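Local coordinates for CELL WALL surface anchor family protein (Streptococcus pneumoniae, PDB 2X9Z) that probably polymerises as the repeating backbone subunit (RrgB) of the pneumococcal pilus, an adhesive surface fibre anchored to the cell wall, at residues P3-D8 against K249-T254; E37-I42 against E109-I114; A44-A49 against K102-N107; T50-D55 against T135-N140. The protein carries 1 engineered substitution. All coordinates share one frame; numbering follows the deposited sequence.

Contact 1: P3-D8 against K249-T254; sequences PKIDKD and KPLDPT
Pro3 begins the contact by lying obliquely across Leu251, its CG 3.9 Å from Leu251 CD1. That methyl sits closer still to the backbone, with Leu251 CD1 at 3.5 Å from Pro3 O. Lys4 points away from 249-254, and its ammonium group is held by Glu109. Ile5 carries the apolar centre: CG1 is anti to the backbone N (chi1 -169°), which leaves CG2 as the touching branch. Ile5 CG2 reaches Leu251 CB at 3.6 Å and also rests against Pro253 CD. At Asp6 the CB again points away, yet OD1 comes round to a bridging water. The water donates to Asp6 OD1 and Ile5 O, each at 3.0 Å, and accepts from Thr254 N, a water-mediated polar tie between two backbones that make no direct bond here. Lys22 pairs with Asp6 OD1 and also bonds Thr254 OG1, while Asn14 N holds Asp6 OD2. The ring of Pro253 covers Lys7, with Pro253 CB 3.8 Å from Lys7 N, a buried N-H that has no partner in the model. Lys7 CG is anti to the backbone N (chi1 179°), and the chain stays extended beyond it, leading away from Pro253. Its NZ is covalently joined to Asn132 CG and hydrogen-bonded to Asp55 OD1. Since Lys7 lies on strand 4-9 of one sheet and Asn132 on strand 130-139 of the other, this lysine-asparagine isopeptide bond with a neighbouring carboxylate, bordered by segment 249-254, is the cross-link characteristic of Ig-like β-sandwich domains in Gram-positive pilins.

Contact 2: E37-I42 against E109-I114; sequences EIVTKI and EKTVKI
Six backbone hydrogen bonds tie strand 37-42 to strand 110-114, which run antiparallel at 162° with axes 4.7 Å apart. Ile38, Thr40 and Ile42 form the hydrogen-bonded pairs with Ile114, Val112 and Lys110. The bonds are short and nearly straight, as with Ile42 N to Lys110 O at 2.8 Å and 173°. The face carrying Ile38, Thr40, Ile42, Val112 and Ile114 is the tightly enclosed one, buried against the protein interior. There Ile42 CD1 meets Val112 CG2 at 4.0 Å, the two side chains crossing obliquely. A water on this face bonds Ile38 O, Val112 O and Thr40 OG1, and the same hydroxyl is bonded to Trp53 NE1, so Thr40 OG1 and these two carbonyls have partners.

On the face of Val39, Lys41, Thr111 and Lys113 the last three are partly exposed, and the contacts are more polar. Lys41 bends at chi2 (-74°) to lie beside Thr111, pointing the same way, and its NZ donates to Thr111 OG1 at 2.8 Å. Glu109 lays its carboxylate over the Lys41 stem, OE2 being 3.5 Å from Lys41 CB, although the carboxylate's salt bridge is to Lys4 NZ. The extended Lys113 makes a long salt bridge, NZ to Glu37 OE2 at 3.5 Å, while Ala13 N and Gly11 N hold the Glu37 oxygens. In the five-stranded sheet this pair is flanked by strands 4-9 and 61-72, and its apolar face packs on Trp53 of strand 50-57 in the opposing sheet.

Contact 3: A44-A49 against K102-N107; sequences ALANYA and KVNDQN
At one end of the Ig-like β-sandwich, the loop that carries the chain from strand 33-42 over to strand 50-57 meets the turn that follows helix 97-103. Backbone bonds define the pairing. Leu45 N donates to Gln106 O at 2.8 Å, and Asp105 N donates to Ala46 O at the same 2.8 Å. Leu45 and Asp105 both have left-handed backbone angles, phi 63° for Leu45, so the two chains bend where they pair and make no strand ladder.

Water supplies a second kind of link: one molecule accepts from Ala46 N and Gln106 N and hydrogen-bonds Val103 O, filling in where the backbones do not bond directly.

Side-chain bonding centres on Asn104, whose CG is anti to its own carbonyl carbon and whose amide works like a peptide group against Tyr48. Asn104 ND2 donates to Tyr48 O at 2.9 Å, on a lone pair and nearly in the amide plane. Tyr48 N answers Asn104 OD1 at 2.9 Å, but from well above the carbonyl plane, so the two prongs differ in geometry while together fixing which way round the amide sits. Gln106 NE2 folds back on Asn104 O.

Apolar contact is modest. The ring of Tyr48, which also meets Pro3, Ile42 and Tyr138, stands almost perpendicular to the Asn104 amide. Within 44-49 itself Ala46 CB sits over the centre of one face of that ring, and the same methyl carbon, Ala46 CB, lies 3.6 Å from Asn104 OD1.

Contact 4: T50-D55 against T135-N140; sequences TANWSD and TFNYGN
Trp53 and Phe136 face each other as a non-hydrogen-bonded pair, their side chains side by side and pointing the same way. Phe136 has CG anti to its backbone N (chi1 -179°), which leans the ring over the indole, whereas Trp53 has CG beside its backbone N. The planes are oblique at 33°, with Phe136 CD1 above one indole face near the rim. Packing is close: Trp53 CZ2 lies 3.3 Å from Phe136 CE1. Phe136 CE1 also touches Ala51 CB at 3.8 Å, roughly at right angles to the indole contact. Trp53 NE1 turns to Thr40 across the interior of the β-sandwich, whose second sheet holds strands 50-57 and 130-139 as antiparallel neighbours. On the other face of this sheet, Asn52 and Asn137 extend alongside each other, their amide planes 39° apart. Their backbones make the close hydrogen-bonded pair, Asn137 N to Asn52 O being 2.8 Å. Ser54 and Thr135 repeat that pattern, but toward Gly139 the ladder loosens, with Thr50 N to Gly139 O a weak bond of 3.5 Å. The backbone sets Tyr138 CB 3.4 Å from Thr50 O. Tyr138 CG lies between its backbone N and carbonyl carbon, and the ring leads away from 50-55.

How the contacts relate
Contacts 2 and 4 are the regular strand pairings, one in each sheet of the sandwich, and their inner faces meet in its core. Contact 4 is the more buried and aromatic; contact 2 is aliphatic inside and charged outside. Contact 1 extends the sheet of contact 2, with Lys4 O accepting from Lys41 N. It joins the two sheets through Leu251, which packs on Pro3 and Ile5 while its O accepts from Phe136 N, and through the Lys7 cross-link. Contact 3, its centre farthest from the chain centre at about 23 Å, has the largest share of exposed residues: where the strand pairs rely on ladders, its loops are held by backbone, amide and water bonds.

Contact 1: P3-D8 against K249-T254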
# COMPACT_ATOMS: atom_id res chain seq x y z
N PRO A 3 -13.72 -5.98 6.55
CA PRO A 3 -12.54 -6.84 6.60
C PRO A 3 -11.49 -6.22 7.52
O PRO A 3 -11.58 -5.02 7.83
CB PRO A 3 -12.06 -6.87 5.14
CG PRO A 3 -12.60 -5.62 4.51
CD PRO A 3 -13.81 -5.20 5.30
N LYS A 4 -10.55 -7.02 7.99
CA LYS A 4 -9.49 -6.55 8.88
C LYS A 4 -8.15 -6.99 8.33
O LYS A 4 -8.07 -8.01 7.65
CB LYS A 4 -9.68 -7.11 10.29
CG LYS A 4 -10.98 -6.69 10.95
CD LYS A 4 -11.06 -7.18 12.39
CE LYS A 4 -11.00 -8.69 12.47
NZ LYS A 4 -12.18 -9.35 11.85
N ILE A 5 -7.09 -6.24 8.61
CA ILE A 5 -5.78 -6.55 8.05
C ILE A 5 -4.66 -6.22 9.02
O ILE A 5 -4.79 -5.32 9.85
CB ILE A 5 -5.56 -5.79 6.72
CG1 ILE A 5 -4.32 -6.30 5.98
CG2 ILE A 5 -5.48 -4.29 6.97
CD1 ILE A 5 -4.28 -5.85 4.54
N ASP A 6 -3.56 -6.95 8.90
CA ASP A 6 -2.35 -6.60 9.61
C ASP A 6 -1.15 -6.99 8.74
O ASP A 6 -1.23 -7.92 7.93
CB ASP A 6 -2.27 -7.31 10.95
CG ASP A 6 -1.14 -6.80 11.82
OD1 ASP A 6 -0.82 -5.58 11.76
OD2 ASP A 6 -0.55 -7.60 12.57
N LYS A 7 -0.06 -6.25 8.91
CA LYS A 7 1.18 -6.57 8.24
C LYS A 7 2.30 -6.62 9.27
O LYS A 7 2.42 -5.72 10.11
CB LYS A 7 1.51 -5.53 7.19
CG LYS A 7 2.82 -5.84 6.51
CD LYS A 7 3.23 -4.79 5.55
CE LYS A 7 4.47 -5.27 4.85
NZ LYS A 7 4.72 -4.49 3.65
N ASP A 8 3.14 -7.64 9.20
CA ASP A 8 4.27 -7.73 10.11
C ASP A 8 5.29 -8.72 9.56
O ASP A 8 5.13 -9.24 8.46
CB ASP A 8 3.77 -8.17 11.50
CG ASP A 8 4.60 -7.59 12.65
OD1 ASP A 8 5.81 -7.32 12.46
OD2 ASP A 8 4.03 -7.41 13.74
N LYS A 249 -13.65 2.92 1.99
CA LYS A 249 -12.24 3.27 2.07
C LYS A 249 -11.39 2.00 2.17
O LYS A 249 -11.82 0.99 2.73
CB LYS A 249 -11.98 4.21 3.24
CG LYS A 249 -12.13 3.58 4.61
CD LYS A 249 -11.92 4.61 5.71
CE LYS A 249 -12.11 4.00 7.09
NZ LYS A 249 -11.77 4.96 8.17
N PRO A 250 -10.17 2.03 1.62
CA PRO A 250 -9.32 0.84 1.68
C PRO A 250 -8.81 0.57 3.09
O PRO A 250 -8.85 1.47 3.94
CB PRO A 250 -8.14 1.23 0.78
CG PRO A 250 -8.07 2.72 0.90
CD PRO A 250 -9.50 3.17 0.97
N LEU A 251 -8.34 -0.64 3.34
CA LEU A 251 -7.63 -0.92 4.58
C LEU A 251 -6.16 -0.57 4.42
O LEU A 251 -5.59 -0.72 3.34
CB LEU A 251 -7.74 -2.40 4.96
CG LEU A 251 -9.13 -3.03 4.98
CD1 LEU A 251 -9.03 -4.42 5.56
CD2 LEU A 251 -10.09 -2.17 5.80
N ASP A 252 -5.54 -0.12 5.50
CA ASP A 252 -4.17 0.36 5.50
C ASP A 252 -3.56 -0.08 6.84
O ASP A 252 -3.73 0.61 7.84
CB ASP A 252 -4.20 1.89 5.38
CG ASP A 252 -2.84 2.50 5.11
OD1 ASP A 252 -1.85 1.76 4.91
OD2 ASP A 252 -2.76 3.75 5.11
N PRO A 253 -2.89 -1.23 6.86
CA PRO A 253 -2.36 -1.79 8.12
C PRO A 253 -1.22 -0.96 8.69
O PRO A 253 -0.52 -0.26 7.96
CB PRO A 253 -1.83 -3.17 7.70
CG PRO A 253 -1.53 -3.03 6.25
CD PRO A 253 -2.55 -2.08 5.70
N THR A 254 -1.03 -1.04 10.00
CA THR A 254 0.18 -0.49 10.60
C THR A 254 1.36 -1.29 10.07
O THR A 254 1.22 -2.46 9.72
CB THR A 254 0.14 -0.51 12.14
OG1 THR A 254 -0.14 -1.84 12.58
CG2 THR A 254 -0.93 0.45 12.66
O HOH W 1 -2.77 -3.44 11.13

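Contact 2: E37-I42 against E109-I114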
# COMPACT_ATOMS: atom_id res chain seq x y z
N GLU A 37 4.70 -10.95 6.18
CA GLU A 37 3.39 -11.51 5.93
C GLU A 37 2.30 -10.45 6.08
O GLU A 37 2.40 -9.54 6.91
CB GLU A 37 3.12 -12.70 6.85
CG GLU A 37 3.03 -12.34 8.31
CD GLU A 37 2.89 -13.56 9.20
OE1 GLU A 37 2.28 -13.44 10.28
OE2 GLU A 37 3.39 -14.64 8.82
N ILE A 38 1.27 -10.59 5.26
CA ILE A 38 0.09 -9.74 5.31
C ILE A 38 -1.08 -10.70 5.55
O ILE A 38 -1.28 -11.64 4.78
CB ILE A 38 -0.14 -9.01 3.97
CG1 ILE A 38 1.10 -8.21 3.56
CG2 ILE A 38 -1.39 -8.14 4.03
CD1 ILE A 38 1.07 -7.80 2.11
N VAL A 39 -1.82 -10.47 6.63
CA VAL A 39 -2.94 -11.33 6.98
C VAL A 39 -4.23 -10.51 6.94
O VAL A 39 -4.31 -9.44 7.55
CB VAL A 39 -2.76 -11.95 8.38
CG1 VAL A 39 -4.01 -12.70 8.80
CG2 VAL A 39 -1.53 -12.86 8.41
N THR A 40 -5.22 -11.01 6.20
CA THR A 40 -6.49 -10.31 6.01
C THR A 40 -7.65 -11.22 6.37
O THR A 40 -7.69 -12.38 5.96
CB THR A 40 -6.65 -9.83 4.55
OG1 THR A 40 -5.47 -9.11 4.16
CG2 THR A 40 -7.86 -8.92 4.40
N LYS A 41 -8.58 -10.69 7.15
CA LYS A 41 -9.78 -11.42 7.53
C LYS A 41 -10.95 -10.88 6.73
O LYS A 41 -11.28 -9.69 6.82
CB LYS A 41 -10.08 -11.24 9.02
CG LYS A 41 -8.96 -11.67 9.94
CD LYS A 41 -8.85 -13.17 10.04
CE LYS A 41 -7.79 -13.56 11.06
NZ LYS A 41 -7.64 -15.04 11.18
N ILE A 42 -11.58 -11.74 5.94
CA ILE A 42 -12.73 -11.37 5.14
C ILE A 42 -13.98 -11.92 5.82
O ILE A 42 -14.02 -13.10 6.17
CB ILE A 42 -12.57 -11.90 3.70
CG1 ILE A 42 -11.39 -11.18 3.03
CG2 ILE A 42 -13.87 -11.73 2.89
CD1 ILE A 42 -11.11 -11.63 1.63
N GLU A 109 -15.72 -16.37 8.72
CA GLU A 109 -14.60 -15.52 8.35
C GLU A 109 -13.52 -16.33 7.63
O GLU A 109 -13.22 -17.45 8.03
CB GLU A 109 -14.02 -14.92 9.64
CG GLU A 109 -13.13 -13.73 9.47
CD GLU A 109 -12.68 -13.20 10.82
OE1 GLU A 109 -12.18 -14.00 11.63
OE2 GLU A 109 -12.85 -11.99 11.08
N LYS A 110 -12.95 -15.75 6.58
CA LYS A 110 -11.89 -16.40 5.81
C LYS A 110 -10.60 -15.62 6.00
O LYS A 110 -10.61 -14.38 6.04
CB LYS A 110 -12.24 -16.47 4.32
CG LYS A 110 -13.52 -17.26 3.99
CD LYS A 110 -13.44 -18.72 4.43
CE LYS A 110 -12.92 -19.60 3.32
NZ LYS A 110 -12.72 -21.02 3.75
N THR A 111 -9.49 -16.33 6.13
CA THR A 111 -8.21 -15.68 6.38
C THR A 111 -7.29 -15.82 5.18
O THR A 111 -6.90 -16.93 4.82
CB THR A 111 -7.51 -16.30 7.59
OG1 THR A 111 -8.35 -16.14 8.74
CG2 THR A 111 -6.18 -15.64 7.84
N VAL A 112 -6.93 -14.69 4.58
CA VAL A 112 -5.97 -14.68 3.48
C VAL A 112 -4.60 -14.33 4.04
O VAL A 112 -4.48 -13.38 4.80
CB VAL A 112 -6.34 -13.65 2.39
CG1 VAL A 112 -5.37 -13.75 1.21
CG2 VAL A 112 -7.77 -13.86 1.91
N LYS A 113 -3.59 -15.11 3.69
CA LYS A 113 -2.23 -14.80 4.10
C LYS A 113 -1.32 -14.72 2.88
O LYS A 113 -1.30 -15.62 2.03
CB LYS A 113 -1.71 -15.87 5.07
CG LYS A 113 -0.28 -15.64 5.56
CD LYS A 113 0.07 -16.67 6.63
CE LYS A 113 1.53 -16.63 7.01
NZ LYS A 113 1.82 -17.70 8.01
N ILE A 114 -0.58 -13.62 2.79
CA ILE A 114 0.37 -13.41 1.71
C ILE A 114 1.74 -13.29 2.35
O ILE A 114 1.95 -12.50 3.27
CB ILE A 114 0.06 -12.11 0.94
CG1 ILE A 114 -1.34 -12.18 0.33
CG2 ILE A 114 1.13 -11.85 -0.14
CD1 ILE A 114 -1.82 -10.85 -0.22
O HOH W 2 -3.65 -10.95 3.20

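Contact 3: A44-A49 against K102-N107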
# COMPACT_ATOMS: atom_id res chain seq x y z
N ALA A 44 -17.76 -13.32 6.88
CA ALA A 44 -18.74 -14.24 6.30
C ALA A 44 -19.71 -13.51 5.36
O ALA A 44 -20.03 -12.33 5.57
CB ALA A 44 -19.51 -14.96 7.40
N LEU A 45 -20.14 -14.22 4.32
CA LEU A 45 -21.16 -13.72 3.39
C LEU A 45 -20.73 -12.48 2.61
O LEU A 45 -21.56 -11.65 2.25
CB LEU A 45 -22.50 -13.48 4.10
CG LEU A 45 -23.03 -14.69 4.88
CD1 LEU A 45 -24.34 -14.35 5.58
CD2 LEU A 45 -23.20 -15.89 3.97
N ALA A 46 -19.43 -12.36 2.34
CA ALA A 46 -18.92 -11.28 1.51
C ALA A 46 -19.35 -11.43 0.06
O ALA A 46 -19.59 -12.54 -0.42
CB ALA A 46 -17.39 -11.23 1.61
N ASN A 47 -19.46 -10.31 -0.65
CA ASN A 47 -19.76 -10.33 -2.07
C ASN A 47 -18.90 -9.32 -2.83
O ASN A 47 -19.40 -8.48 -3.57
CB ASN A 47 -21.25 -10.07 -2.33
CG ASN A 47 -21.66 -10.42 -3.74
OD1 ASN A 47 -21.11 -11.35 -4.34
ND2 ASN A 47 -22.64 -9.69 -4.27
N TYR A 48 -17.59 -9.41 -2.63
CA TYR A 48 -16.69 -8.43 -3.21
C TYR A 48 -16.53 -8.65 -4.71
O TYR A 48 -16.41 -9.78 -5.18
CB TYR A 48 -15.31 -8.50 -2.56
CG TYR A 48 -15.27 -8.21 -1.07
CD1 TYR A 48 -16.30 -7.52 -0.44
CD2 TYR A 48 -14.18 -8.60 -0.30
CE1 TYR A 48 -16.25 -7.25 0.93
CE2 TYR A 48 -14.12 -8.34 1.05
CZ TYR A 48 -15.15 -7.67 1.67
OH TYR A 48 -15.06 -7.42 3.03
N ALA A 49 -16.51 -7.54 -5.45
CA ALA A 49 -16.14 -7.55 -6.86
C ALA A 49 -14.62 -7.47 -7.02
O ALA A 49 -14.08 -7.87 -8.04
CB ALA A 49 -16.79 -6.36 -7.58
N LYS A 102 -13.65 -18.31 -3.56
CA LYS A 102 -13.17 -18.98 -2.36
C LYS A 102 -13.25 -18.12 -1.10
O LYS A 102 -13.14 -18.64 0.01
CB LYS A 102 -11.73 -19.50 -2.57
CG LYS A 102 -11.66 -20.62 -3.59
CD LYS A 102 -10.23 -21.06 -3.87
CE LYS A 102 -10.24 -22.30 -4.76
NZ LYS A 102 -8.86 -22.76 -5.07
N VAL A 103 -13.46 -16.81 -1.26
CA VAL A 103 -13.61 -15.94 -0.09
C VAL A 103 -15.00 -15.31 0.03
O VAL A 103 -15.38 -14.89 1.12
CB VAL A 103 -12.52 -14.83 -0.02
CG1 VAL A 103 -11.14 -15.45 0.03
CG2 VAL A 103 -12.65 -13.86 -1.18
N ASN A 104 -15.75 -15.25 -1.07
CA ASN A 104 -17.09 -14.68 -1.07
C ASN A 104 -18.13 -15.73 -0.69
O ASN A 104 -17.94 -16.92 -0.94
CB ASN A 104 -17.46 -14.15 -2.46
CG ASN A 104 -16.91 -12.77 -2.74
OD1 ASN A 104 -16.57 -12.02 -1.82
ND2 ASN A 104 -16.81 -12.43 -4.02
N ASP A 105 -19.24 -15.27 -0.11
CA ASP A 105 -20.37 -16.15 0.19
C ASP A 105 -19.96 -17.40 0.98
O ASP A 105 -20.41 -18.51 0.69
CB ASP A 105 -21.09 -16.56 -1.10
CG ASP A 105 -22.48 -17.12 -0.85
OD1 ASP A 105 -23.09 -16.76 0.19
OD2 ASP A 105 -22.97 -17.91 -1.68
N GLN A 106 -19.10 -17.19 1.97
CA GLN A 106 -18.69 -18.26 2.88
C GLN A 106 -19.38 -18.08 4.24
O GLN A 106 -19.77 -16.97 4.60
CB GLN A 106 -17.17 -18.30 3.02
CG GLN A 106 -16.47 -18.41 1.68
CD GLN A 106 -16.80 -19.70 0.94
OE1 GLN A 106 -16.99 -20.76 1.55
NE2 GLN A 106 -16.85 -19.63 -0.38
N ASN A 107 -19.53 -19.17 4.99
CA ASN A 107 -20.33 -19.12 6.21
C ASN A 107 -19.57 -18.73 7.47
O ASN A 107 -20.14 -18.60 8.55
CB ASN A 107 -21.14 -20.42 6.41
CG ASN A 107 -20.41 -21.48 7.22
OD1 ASN A 107 -19.18 -21.45 7.35
ND2 ASN A 107 -21.17 -22.43 7.76
O HOH W 3 -17.54 -14.72 2.72

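Contact 4: T50-D55 against T135-N140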
# COMPACT_ATOMS: atom_id res chain seq x y z
N THR A 50 -13.95 -6.93 -6.00
CA THR A 50 -12.50 -6.78 -6.02
C THR A 50 -11.94 -7.07 -4.63
O THR A 50 -12.49 -6.63 -3.62
CB THR A 50 -12.08 -5.35 -6.43
OG1 THR A 50 -12.54 -5.08 -7.77
CG2 THR A 50 -10.56 -5.18 -6.37
N ALA A 51 -10.85 -7.84 -4.62
CA ALA A 51 -10.04 -8.04 -3.43
C ALA A 51 -8.59 -7.94 -3.90
O ALA A 51 -8.04 -8.89 -4.44
CB ALA A 51 -10.32 -9.39 -2.80
N ASN A 52 -8.00 -6.76 -3.69
CA ASN A 52 -6.68 -6.43 -4.21
C ASN A 52 -5.74 -5.99 -3.08
O ASN A 52 -6.12 -5.17 -2.25
CB ASN A 52 -6.82 -5.31 -5.23
CG ASN A 52 -5.50 -4.85 -5.81
OD1 ASN A 52 -4.92 -5.52 -6.67
ND2 ASN A 52 -5.02 -3.69 -5.36
N TRP A 53 -4.52 -6.52 -3.08
CA TRP A 53 -3.49 -6.08 -2.14
C TRP A 53 -2.37 -5.42 -2.93
O TRP A 53 -1.91 -5.94 -3.94
CB TRP A 53 -2.91 -7.25 -1.34
CG TRP A 53 -3.89 -7.90 -0.40
CD1 TRP A 53 -4.05 -7.63 0.94
CD2 TRP A 53 -4.86 -8.91 -0.73
NE1 TRP A 53 -5.05 -8.43 1.46
CE2 TRP A 53 -5.56 -9.22 0.46
CE3 TRP A 53 -5.20 -9.59 -1.91
CZ2 TRP A 53 -6.57 -10.17 0.50
CZ3 TRP A 53 -6.21 -10.54 -1.86
CH2 TRP A 53 -6.88 -10.82 -0.66
N SER A 54 -1.90 -4.28 -2.44
CA SER A 54 -0.87 -3.52 -3.11
C SER A 54 0.20 -3.19 -2.07
O SER A 54 -0.12 -2.69 -0.99
CB SER A 54 -1.49 -2.25 -3.71
OG SER A 54 -0.55 -1.47 -4.43
N ASP A 55 1.46 -3.45 -2.39
CA ASP A 55 2.55 -3.33 -1.42
C ASP A 55 3.76 -2.65 -2.07
O ASP A 55 4.20 -3.06 -3.14
CB ASP A 55 2.90 -4.74 -0.94
CG ASP A 55 3.79 -4.76 0.28
OD1 ASP A 55 4.39 -3.73 0.66
OD2 ASP A 55 3.90 -5.86 0.85
N THR A 135 -2.03 -1.54 0.95
CA THR A 135 -3.46 -1.33 1.02
C THR A 135 -4.19 -2.59 0.63
O THR A 135 -3.70 -3.37 -0.20
CB THR A 135 -3.98 -0.19 0.09
OG1 THR A 135 -3.60 -0.44 -1.28
CG2 THR A 135 -3.46 1.17 0.53
N PHE A 136 -5.35 -2.78 1.24
CA PHE A 136 -6.33 -3.74 0.75
C PHE A 136 -7.45 -2.92 0.13
O PHE A 136 -8.16 -2.19 0.83
CB PHE A 136 -6.87 -4.62 1.88
CG PHE A 136 -7.88 -5.64 1.42
CD1 PHE A 136 -7.56 -6.55 0.41
CD2 PHE A 136 -9.14 -5.70 2.00
CE1 PHE A 136 -8.49 -7.49 -0.01
CE2 PHE A 136 -10.06 -6.65 1.59
CZ PHE A 136 -9.74 -7.54 0.58
N ASN A 137 -7.56 -3.01 -1.19
CA ASN A 137 -8.56 -2.28 -1.96
C ASN A 137 -9.65 -3.24 -2.34
O ASN A 137 -9.41 -4.23 -3.04
CB ASN A 137 -7.91 -1.67 -3.20
CG ASN A 137 -6.70 -0.84 -2.85
OD1 ASN A 137 -6.82 0.35 -2.49
ND2 ASN A 137 -5.53 -1.46 -2.91
N TYR A 138 -10.86 -2.97 -1.86
CA TYR A 138 -11.95 -3.92 -1.99
C TYR A 138 -13.28 -3.20 -2.13
O TYR A 138 -13.38 -1.99 -1.92
CB TYR A 138 -11.99 -4.82 -0.74
CG TYR A 138 -12.59 -4.13 0.47
CD1 TYR A 138 -11.85 -3.22 1.22
CD2 TYR A 138 -13.90 -4.38 0.85
CE1 TYR A 138 -12.41 -2.59 2.33
CE2 TYR A 138 -14.47 -3.75 1.95
CZ TYR A 138 -13.72 -2.85 2.68
OH TYR A 138 -14.28 -2.23 3.78
N GLY A 139 -14.32 -3.95 -2.47
CA GLY A 139 -15.66 -3.40 -2.49
C GLY A 139 -16.59 -4.29 -3.27
O GLY A 139 -16.17 -5.26 -3.91
N ASN A 140 -17.88 -3.96 -3.20
CA ASN A 140 -18.89 -4.68 -3.96
C ASN A 140 -18.92 -4.26 -5.43
O ASN A 140 -19.53 -4.94 -6.26
CB ASN A 140 -20.26 -4.47 -3.32
CG ASN A 140 -20.40 -5.19 -1.98
OD1 ASN A 140 -19.45 -5.79 -1.48
ND2 ASN A 140 -21.59 -5.13 -1.41